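PDB 6VSU: arginase 1, mitochondrial from Arabidopsis thaliana, which hydrolyses L-arginine to urea and L-ornithine with the help of two manganese ions per subunit, and also converts agmatine to putrescine. Local coordinates for residues E[62-67]-E[293-298]; E[44-49]-E[91-96]. All blocks are in the same frame, centred on the assembly; numbering follows the deposited sequence.

Interaction 1 of 2, residues E[62-67]-E[293-298]; sequences AFAPPR and FNPQRD
Gln296 brings its amide obliquely up to the CD2-CE2 side of the Phe63 ring: amide and ring planes are turned 61° apart, and CD, OE1 and NE2 all gather near that one ring bond, NE2 reaching CE2 at 3.6 Å. Chi1 of -54° sets CG of Gln296 anti to its carbonyl carbon, and the chain then runs extended to the ring. NE2 is hydrogen-bonded to Glu70 of a neighbouring subunit, so a leucine in place of Gln296 would probably cost that carboxylate this amide donor and leave the Phe63 ring less firmly held. Next to Gln296, Pro295 is the centre of the contact. Its CG lies 3.8 Å from Phe63 O and also touches Arg67 CG. Its CD sits 4.2 Å above the middle of the Phe293 ring. Ala64 CB packs on Phe293 CD2 at 3.7 Å, while Arg67 CB meets CE2 of the same ring at its edge. Phe63 makes a cation-pi pair with Arg67 of the neighbouring subunit, and Arg67 with Phe63 of that subunit. The backbone N of Gln296 donates to Asn294 OD1 (3.0 Å), closing an Asx turn in the loop after strand 285-291; Asn294 ND2 is hydrogen-bonded to Ser262 OG, which ties this turn to the sodium site.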
ATOM      1  N   ALA E  62      -1.122 -20.499   5.332  1.00 19.35           N
ATOM      2  CA  ALA E  62      -2.244 -21.343   4.829  1.00 20.48           C
ATOM      3  C   ALA E  62      -2.676 -20.929   3.421  1.00 21.44           C
ATOM      4  O   ALA E  62      -3.287 -21.802   2.765  1.00 22.04           O
ATOM      5  CB  ALA E  62      -3.440 -21.284   5.736  1.00 21.61           C
ATOM      6  N   PHE E  63      -2.454 -19.671   2.979  1.00 21.36           N
ATOM      7  CA  PHE E  63      -2.991 -19.158   1.686  1.00 21.80           C
ATOM      8  C   PHE E  63      -1.902 -19.218   0.612  1.00 20.27           C
ATOM      9  O   PHE E  63      -2.142 -18.806  -0.522  1.00 20.38           O
ATOM     10  CB  PHE E  63      -3.536 -17.727   1.801  1.00 23.48           C
ATOM     11  CG  PHE E  63      -4.637 -17.568   2.796  1.00 25.53           C
ATOM     12  CD1 PHE E  63      -5.879 -18.106   2.553  1.00 28.43           C
ATOM     13  CD2 PHE E  63      -4.447 -16.911   3.989  1.00 26.69           C
ATOM     14  CE1 PHE E  63      -6.921 -17.965   3.470  1.00 30.06           C
ATOM     15  CE2 PHE E  63      -5.470 -16.773   4.907  1.00 28.27           C
ATOM     16  CZ  PHE E  63      -6.718 -17.290   4.644  1.00 29.82           C
ATOM     17  N   ALA E  64      -0.696 -19.632   0.964  1.00 18.06           N
ATOM     18  CA  ALA E  64       0.471 -19.520   0.077  1.00 17.23           C
ATOM     19  C   ALA E  64       0.392 -20.417  -1.161  1.00 17.25           C
ATOM     20  O   ALA E  64       0.652 -19.944  -2.261  1.00 16.94           O
ATOM     21  CB  ALA E  64       1.696 -19.806   0.833  1.00 16.45           C
ATOM     22  N   PRO E  65       0.092 -21.734  -1.083  1.00 17.55           N
ATOM     23  CA  PRO E  65       0.344 -22.583  -2.243  1.00 17.56           C
ATOM     24  C   PRO E  65      -0.278 -22.098  -3.544  1.00 18.04           C
ATOM     25  O   PRO E  65       0.373 -22.101  -4.581  1.00 17.78           O
ATOM     26  CB  PRO E  65      -0.065 -23.994  -1.802  1.00 17.58           C
ATOM     27  CG  PRO E  65       0.082 -23.943  -0.302  1.00 17.58           C
ATOM     28  CD  PRO E  65      -0.348 -22.526   0.080  1.00 17.70           C
ATOM     29  N   PRO E  66      -1.541 -21.667  -3.568  1.00 19.35           N
ATOM     30  CA  PRO E  66      -2.107 -21.185  -4.838  1.00 20.14           C
ATOM     31  C   PRO E  66      -1.416 -19.930  -5.402  1.00 20.16           C
ATOM     32  O   PRO E  66      -1.381 -19.804  -6.657  1.00 20.37           O
ATOM     33  CB  PRO E  66      -3.578 -20.882  -4.483  1.00 21.08           C
ATOM     34  CG  PRO E  66      -3.802 -21.725  -3.187  1.00 20.95           C
ATOM     35  CD  PRO E  66      -2.489 -21.668  -2.443  1.00 19.41           C
ATOM     36  N   ARG E  67      -0.937 -19.031  -4.526  1.00 20.35           N
ATOM     37  CA  ARG E  67      -0.211 -17.808  -4.932  1.00 21.36           C
ATOM     38  C   ARG E  67       1.136 -18.199  -5.518  1.00 19.45           C
ATOM     39  O   ARG E  67       1.543 -17.608  -6.501  1.00 19.56           O
ATOM     40  CB  ARG E  67       0.006 -16.837  -3.781  1.00 24.93           C
ATOM     41  CG  ARG E  67      -1.251 -16.489  -3.020  1.00 29.31           C
ATOM     42  CD  ARG E  67      -2.250 -15.921  -4.000  1.00 36.95           C
ATOM     43  NE  ARG E  67      -3.418 -15.396  -3.291  1.00 44.19           N
ATOM     44  CZ  ARG E  67      -3.579 -14.142  -2.897  1.00 49.06           C
ATOM     45  NH1 ARG E  67      -2.633 -13.243  -3.119  1.00 51.66           N
ATOM     46  NH2 ARG E  67      -4.695 -13.807  -2.274  1.00 53.20           N
ATOM     47  N   PHE E 293       5.937 -18.550   3.335  1.00 16.54           N
ATOM     48  CA  PHE E 293       5.513 -17.394   2.515  1.00 16.14           C
ATOM     49  C   PHE E 293       4.117 -17.015   2.999  1.00 16.76           C
ATOM     50  O   PHE E 293       3.274 -17.889   3.091  1.00 17.63           O
ATOM     51  CB  PHE E 293       5.524 -17.738   1.040  1.00 16.35           C
ATOM     52  CG  PHE E 293       4.677 -16.849   0.176  1.00 16.80           C
ATOM     53  CD1 PHE E 293       4.674 -15.468   0.364  1.00 16.85           C
ATOM     54  CD2 PHE E 293       3.945 -17.378  -0.869  1.00 16.96           C
ATOM     55  CE1 PHE E 293       3.877 -14.666  -0.426  1.00 17.20           C
ATOM     56  CE2 PHE E 293       3.177 -16.557  -1.683  1.00 17.78           C
ATOM     57  CZ  PHE E 293       3.126 -15.207  -1.437  1.00 17.74           C
ATOM     58  N   ASN E 294       3.966 -15.791   3.457  1.00 16.64           N
ATOM     59  CA  ASN E 294       2.718 -15.235   4.019  1.00 18.07           C
ATOM     60  C   ASN E 294       2.180 -14.179   3.048  1.00 18.62           C
ATOM     61  O   ASN E 294       2.588 -13.033   3.155  1.00 17.96           O
ATOM     62  CB  ASN E 294       2.920 -14.614   5.400  1.00 18.16           C
ATOM     63  CG  ASN E 294       1.613 -14.210   6.011  1.00 19.11           C
ATOM     64  OD1 ASN E 294       0.622 -14.003   5.293  1.00 19.71           O
ATOM     65  ND2 ASN E 294       1.607 -14.145   7.325  1.00 18.61           N
ATOM     66  N   PRO E 295       1.246 -14.539   2.126  1.00 19.64           N
ATOM     67  CA  PRO E 295       0.683 -13.611   1.146  1.00 20.39           C
ATOM     68  C   PRO E 295       0.053 -12.357   1.779  1.00 20.97           C
ATOM     69  O   PRO E 295       0.073 -11.300   1.180  1.00 20.43           O
ATOM     70  CB  PRO E 295      -0.421 -14.384   0.424  1.00 21.04           C
ATOM     71  CG  PRO E 295      -0.207 -15.803   0.772  1.00 21.33           C
ATOM     72  CD  PRO E 295       0.617 -15.856   2.041  1.00 20.19           C
ATOM     73  N   GLN E 296      -0.471 -12.465   2.994  1.00 21.64           N
ATOM     74  CA  GLN E 296      -1.146 -11.308   3.642  1.00 23.15           C
ATOM     75  C   GLN E 296      -0.073 -10.315   4.139  1.00 23.45           C
ATOM     76  O   GLN E 296      -0.471  -9.253   4.551  1.00 24.53           O
ATOM     77  CB  GLN E 296      -2.042 -11.748   4.799  1.00 25.23           C
ATOM     78  CG  GLN E 296      -3.033 -12.818   4.365  1.00 27.51           C
ATOM     79  CD  GLN E 296      -4.016 -13.361   5.386  1.00 29.63           C
ATOM     80  OE1 GLN E 296      -3.589 -14.015   6.368  1.00 28.56           O
ATOM     81  NE2 GLN E 296      -5.327 -13.149   5.093  1.00 30.17           N
ATOM     82  N   ARG E 297       1.223 -10.652   4.135  1.00 22.31           N
ATOM     83  CA  ARG E 297       2.305  -9.719   4.515  1.00 22.92           C
ATOM     84  C   ARG E 297       3.098  -9.305   3.278  1.00 21.13           C
ATOM     85  O   ARG E 297       4.045  -8.541   3.435  1.00 21.23           O
ATOM     86  CB  ARG E 297       3.208 -10.355   5.583  1.00 25.23           C
ATOM     87  CG  ARG E 297       2.574 -10.499   6.966  1.00 29.32           C
ATOM     88  CD  ARG E 297       2.137  -9.206   7.629  1.00 34.81           C
ATOM     89  NE  ARG E 297       2.660  -8.933   8.983  1.00 41.05           N
ATOM     90  CZ  ARG E 297       3.967  -9.051   9.340  1.00 43.88           C
ATOM     91  NH1 ARG E 297       4.876  -9.477   8.464  1.00 43.14           N
ATOM     92  NH2 ARG E 297       4.362  -8.735  10.569  1.00 43.91           N
ATOM     93  N   ASP E 298       2.700  -9.757   2.091  1.00 20.30           N
ATOM     94  CA  ASP E 298       3.424  -9.460   0.831  1.00 19.58           C
ATOM     95  C   ASP E 298       3.100  -8.020   0.344  1.00 19.58           C
ATOM     96  O   ASP E 298       2.157  -7.420   0.814  1.00 18.88           O
ATOM     97  CB  ASP E 298       3.048 -10.445  -0.264  1.00 19.20           C
ATOM     98  CG  ASP E 298       4.183 -10.716  -1.257  1.00 19.35           C
ATOM     99  OD1 ASP E 298       5.267 -10.058  -1.141  1.00 19.25           O
ATOM    100  OD2 ASP E 298       3.962 -11.573  -2.175  1.00 19.45           O
TER

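Interaction 2 of 2, residues E[44-49]-E[91-96]; sequences TSLLGV and RVLTDV
Ser45 and Thr94 face each other across two adjacent parallel strands that, with helix 64-72 between them in the chain, form a beta-alpha-beta crossover at one margin of the arginase alpha/beta sheet, where strand 93-98 is outermost within the chain. Ser45 OG donates to Thr94 OG1 at 3.0 Å. With chi1 at 54°, Thr94 OG1 stands between its own backbone N and carbonyl carbon, within reach of a water as well as of Ser45. That water accepts from Thr94 OG1 at 2.6 Å and donates to Thr44 O at 2.7 Å. The backbones are joined by Thr94 N to Thr44 O, Leu46 N to Thr94 O and Val96 N to Leu46 O, all close to straight at the hydrogen; the strand directions differ by 29°. On the sheet face that bears Leu46 and Leu93, CD2 of Leu46 meets CD1 of Leu93 at 3.6 Å, and Asp95 OD1 approaches Leu46 CB. Further along, Leu47 CD1 packs on Val96 CG2 at 3.6 Å.

Outside this shell, Ser45 and Leu47 bond through their backbones to strand 131-136, which places strand 43-48 inside the sheet. Helix 111-126 packs on Ser45, Leu47 and Val96, and helix 7-37 on Thr94 and Val96. The Asp95 carboxylate is held at both oxygens, OD1 accepting from Gly97 N and OD2 forming a salt bridge with Arg69 NE.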
ATOM      1  N   THR E  44      10.288 -33.673 -10.443  1.00 19.70           N
ATOM      2  CA  THR E  44       9.673 -32.852  -9.378  1.00 18.84           C
ATOM      3  C   THR E  44       8.148 -32.781  -9.575  1.00 19.10           C
ATOM      4  O   THR E  44       7.651 -32.479 -10.686  1.00 19.68           O
ATOM      5  CB  THR E  44      10.242 -31.443  -9.409  1.00 18.25           C
ATOM      6  OG1 THR E  44      11.667 -31.498  -9.367  1.00 18.16           O
ATOM      7  CG2 THR E  44       9.712 -30.657  -8.241  1.00 17.81           C
ATOM      8  N   SER E  45       7.406 -33.026  -8.508  1.00 19.14           N
ATOM      9  CA  SER E  45       5.943 -32.901  -8.487  1.00 19.20           C
ATOM     10  C   SER E  45       5.574 -32.097  -7.254  1.00 18.63           C
ATOM     11  O   SER E  45       5.966 -32.493  -6.173  1.00 18.08           O
ATOM     12  CB  SER E  45       5.314 -34.233  -8.504  1.00 20.63           C
ATOM     13  OG  SER E  45       4.015 -34.134  -9.019  1.00 21.66           O
ATOM     14  N   LEU E  46       4.905 -30.959  -7.461  1.00 18.43           N
ATOM     15  CA  LEU E  46       4.479 -30.049  -6.384  1.00 17.67           C
ATOM     16  C   LEU E  46       3.350 -30.689  -5.601  1.00 17.85           C
ATOM     17  O   LEU E  46       2.489 -31.347  -6.191  1.00 19.99           O
ATOM     18  CB  LEU E  46       4.007 -28.732  -6.977  1.00 17.93           C
ATOM     19  CG  LEU E  46       4.990 -28.017  -7.887  1.00 18.68           C
ATOM     20  CD1 LEU E  46       4.437 -26.635  -8.258  1.00 19.25           C
ATOM     21  CD2 LEU E  46       6.343 -27.861  -7.230  1.00 18.19           C
ATOM     22  N   LEU E  47       3.387 -30.530  -4.306  1.00 17.26           N
ATOM     23  CA  LEU E  47       2.289 -30.914  -3.408  1.00 18.26           C
ATOM     24  C   LEU E  47       2.051 -29.760  -2.440  1.00 17.97           C
ATOM     25  O   LEU E  47       2.979 -29.392  -1.749  1.00 18.04           O
ATOM     26  CB  LEU E  47       2.657 -32.183  -2.656  1.00 18.88           C
ATOM     27  CG  LEU E  47       1.623 -32.629  -1.643  1.00 19.81           C
ATOM     28  CD1 LEU E  47       0.348 -33.048  -2.329  1.00 21.23           C
ATOM     29  CD2 LEU E  47       2.159 -33.774  -0.811  1.00 20.73           C
ATOM     30  N   GLY E  48       0.863 -29.160  -2.474  1.00 18.26           N
ATOM     31  CA  GLY E  48       0.523 -28.020  -1.637  1.00 17.28           C
ATOM     32  C   GLY E  48       0.003 -28.506  -0.327  1.00 18.14           C
ATOM     33  O   GLY E  48      -0.759 -29.548  -0.296  1.00 18.26           O
ATOM     34  N   VAL E  49       0.444 -27.863   0.746  1.00 17.74           N
ATOM     35  CA  VAL E  49      -0.116 -28.164   2.087  1.00 18.77           C
ATOM     36  C   VAL E  49      -0.533 -26.855   2.736  1.00 18.89           C
ATOM     37  O   VAL E  49       0.311 -26.170   3.339  1.00 19.53           O
ATOM     38  CB  VAL E  49       0.916 -28.938   2.911  1.00 19.13           C
ATOM     39  CG1 VAL E  49       0.260 -29.389   4.213  1.00 20.61           C
ATOM     40  CG2 VAL E  49       1.445 -30.132   2.127  1.00 18.85           C
ATOM     41  N   ARG E  91       8.446 -33.891 -17.240  1.00 24.02           N
ATOM     42  CA  ARG E  91       9.615 -34.578 -16.658  1.00 24.46           C
ATOM     43  C   ARG E  91      10.420 -33.612 -15.796  1.00 23.78           C
ATOM     44  O   ARG E  91      11.147 -34.106 -14.890  1.00 24.10           O
ATOM     45  CB  ARG E  91      10.521 -35.143 -17.738  1.00 25.67           C
ATOM     46  CG  ARG E  91       9.829 -36.259 -18.487  1.00 27.19           C
ATOM     47  CD  ARG E  91      10.541 -36.692 -19.750  1.00 28.80           C
ATOM     48  NE  ARG E  91      10.734 -35.525 -20.601  1.00 28.51           N
ATOM     49  CZ  ARG E  91      11.216 -35.573 -21.820  1.00 30.14           C
ATOM     50  NH1 ARG E  91      11.478 -36.733 -22.394  1.00 31.84           N
ATOM     51  NH2 ARG E  91      11.387 -34.453 -22.486  1.00 30.29           N
ATOM     52  N   VAL E  92      10.303 -32.312 -16.030  1.00 23.60           N
ATOM     53  CA  VAL E  92      10.944 -31.276 -15.164  1.00 23.08           C
ATOM     54  C   VAL E  92      10.016 -30.869 -14.023  1.00 21.90           C
ATOM     55  O   VAL E  92      10.476 -30.764 -12.867  1.00 20.69           O
ATOM     56  CB  VAL E  92      11.343 -30.051 -15.987  1.00 23.85           C
ATOM     57  CG1 VAL E  92      11.865 -28.937 -15.100  1.00 23.74           C
ATOM     58  CG2 VAL E  92      12.373 -30.433 -17.042  1.00 25.26           C
ATOM     59  N   LEU E  93       8.739 -30.634 -14.313  1.00 22.83           N
ATOM     60  CA  LEU E  93       7.767 -30.200 -13.268  1.00 21.44           C
ATOM     61  C   LEU E  93       6.362 -30.712 -13.591  1.00 21.36           C
ATOM     62  O   LEU E  93       5.876 -30.562 -14.709  1.00 21.86           O
ATOM     63  CB  LEU E  93       7.807 -28.670 -13.162  1.00 21.46           C
ATOM     64  CG  LEU E  93       6.953 -28.081 -12.035  1.00 21.55           C
ATOM     65  CD1 LEU E  93       7.431 -28.506 -10.643  1.00 20.41           C
ATOM     66  CD2 LEU E  93       6.919 -26.552 -12.117  1.00 22.12           C
ATOM     67  N   THR E  94       5.735 -31.345 -12.616  1.00 21.00           N
ATOM     68  CA  THR E  94       4.261 -31.536 -12.600  1.00 22.02           C
ATOM     69  C   THR E  94       3.745 -31.041 -11.249  1.00 20.65           C
ATOM     70  O   THR E  94       4.550 -30.690 -10.427  1.00 19.75           O
ATOM     71  CB  THR E  94       3.837 -32.997 -12.850  1.00 22.32           C
ATOM     72  OG1 THR E  94       4.502 -33.831 -11.915  1.00 20.66           O
ATOM     73  CG2 THR E  94       4.130 -33.431 -14.256  1.00 24.05           C
ATOM     74  N   ASP E  95       2.463 -31.168 -11.022  1.00 21.42           N
ATOM     75  CA  ASP E  95       1.766 -30.549  -9.863  1.00 21.84           C
ATOM     76  C   ASP E  95       0.567 -31.446  -9.547  1.00 21.14           C
ATOM     77  O   ASP E  95      -0.294 -31.587 -10.426  1.00 21.27           O
ATOM     78  CB  ASP E  95       1.324 -29.137 -10.228  1.00 22.47           C
ATOM     79  CG  ASP E  95       0.691 -28.360  -9.087  1.00 23.32           C
ATOM     80  OD1 ASP E  95       0.532 -28.881  -7.944  1.00 23.03           O
ATOM     81  OD2 ASP E  95       0.409 -27.195  -9.347  1.00 26.58           O
ATOM     82  N   VAL E  96       0.555 -32.046  -8.371  1.00 21.09           N
ATOM     83  CA  VAL E  96      -0.591 -32.891  -7.922  1.00 22.59           C
ATOM     84  C   VAL E  96      -1.539 -32.074  -7.047  1.00 21.75           C
ATOM     85  O   VAL E  96      -2.426 -32.648  -6.498  1.00 23.38           O
ATOM     86  CB  VAL E  96      -0.138 -34.179  -7.211  1.00 23.73           C
ATOM     87  CG1 VAL E  96       0.907 -34.937  -8.010  1.00 24.80           C
ATOM     88  CG2 VAL E  96       0.419 -33.866  -5.857  1.00 24.25           C
TER
HETATM   89  O   HOH W   1       6.956 -34.256 -12.570  1.00 21.60           O

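Interactions 1 and 2 have centres about 18 Å apart and interleave along the chain: strand 43-48 leads to helix 64-72, which leads to strand 93-98. They meet directly at Pro65, whose CB lies 4.1 Å from Gly48 CA, so Pro65 of the helix packs on Gly48. Arg69 of the same helix also reaches back to interaction 2. Interaction 1 lies close to the metal site: the Phe293 side chain is about 11 Å from a manganese ion and that of Pro295 about 9 Å from the sodium ion. In interaction 2, Leu93 is about 11 Å, side chain to side chain, from the ornithine-binding residue Thr77.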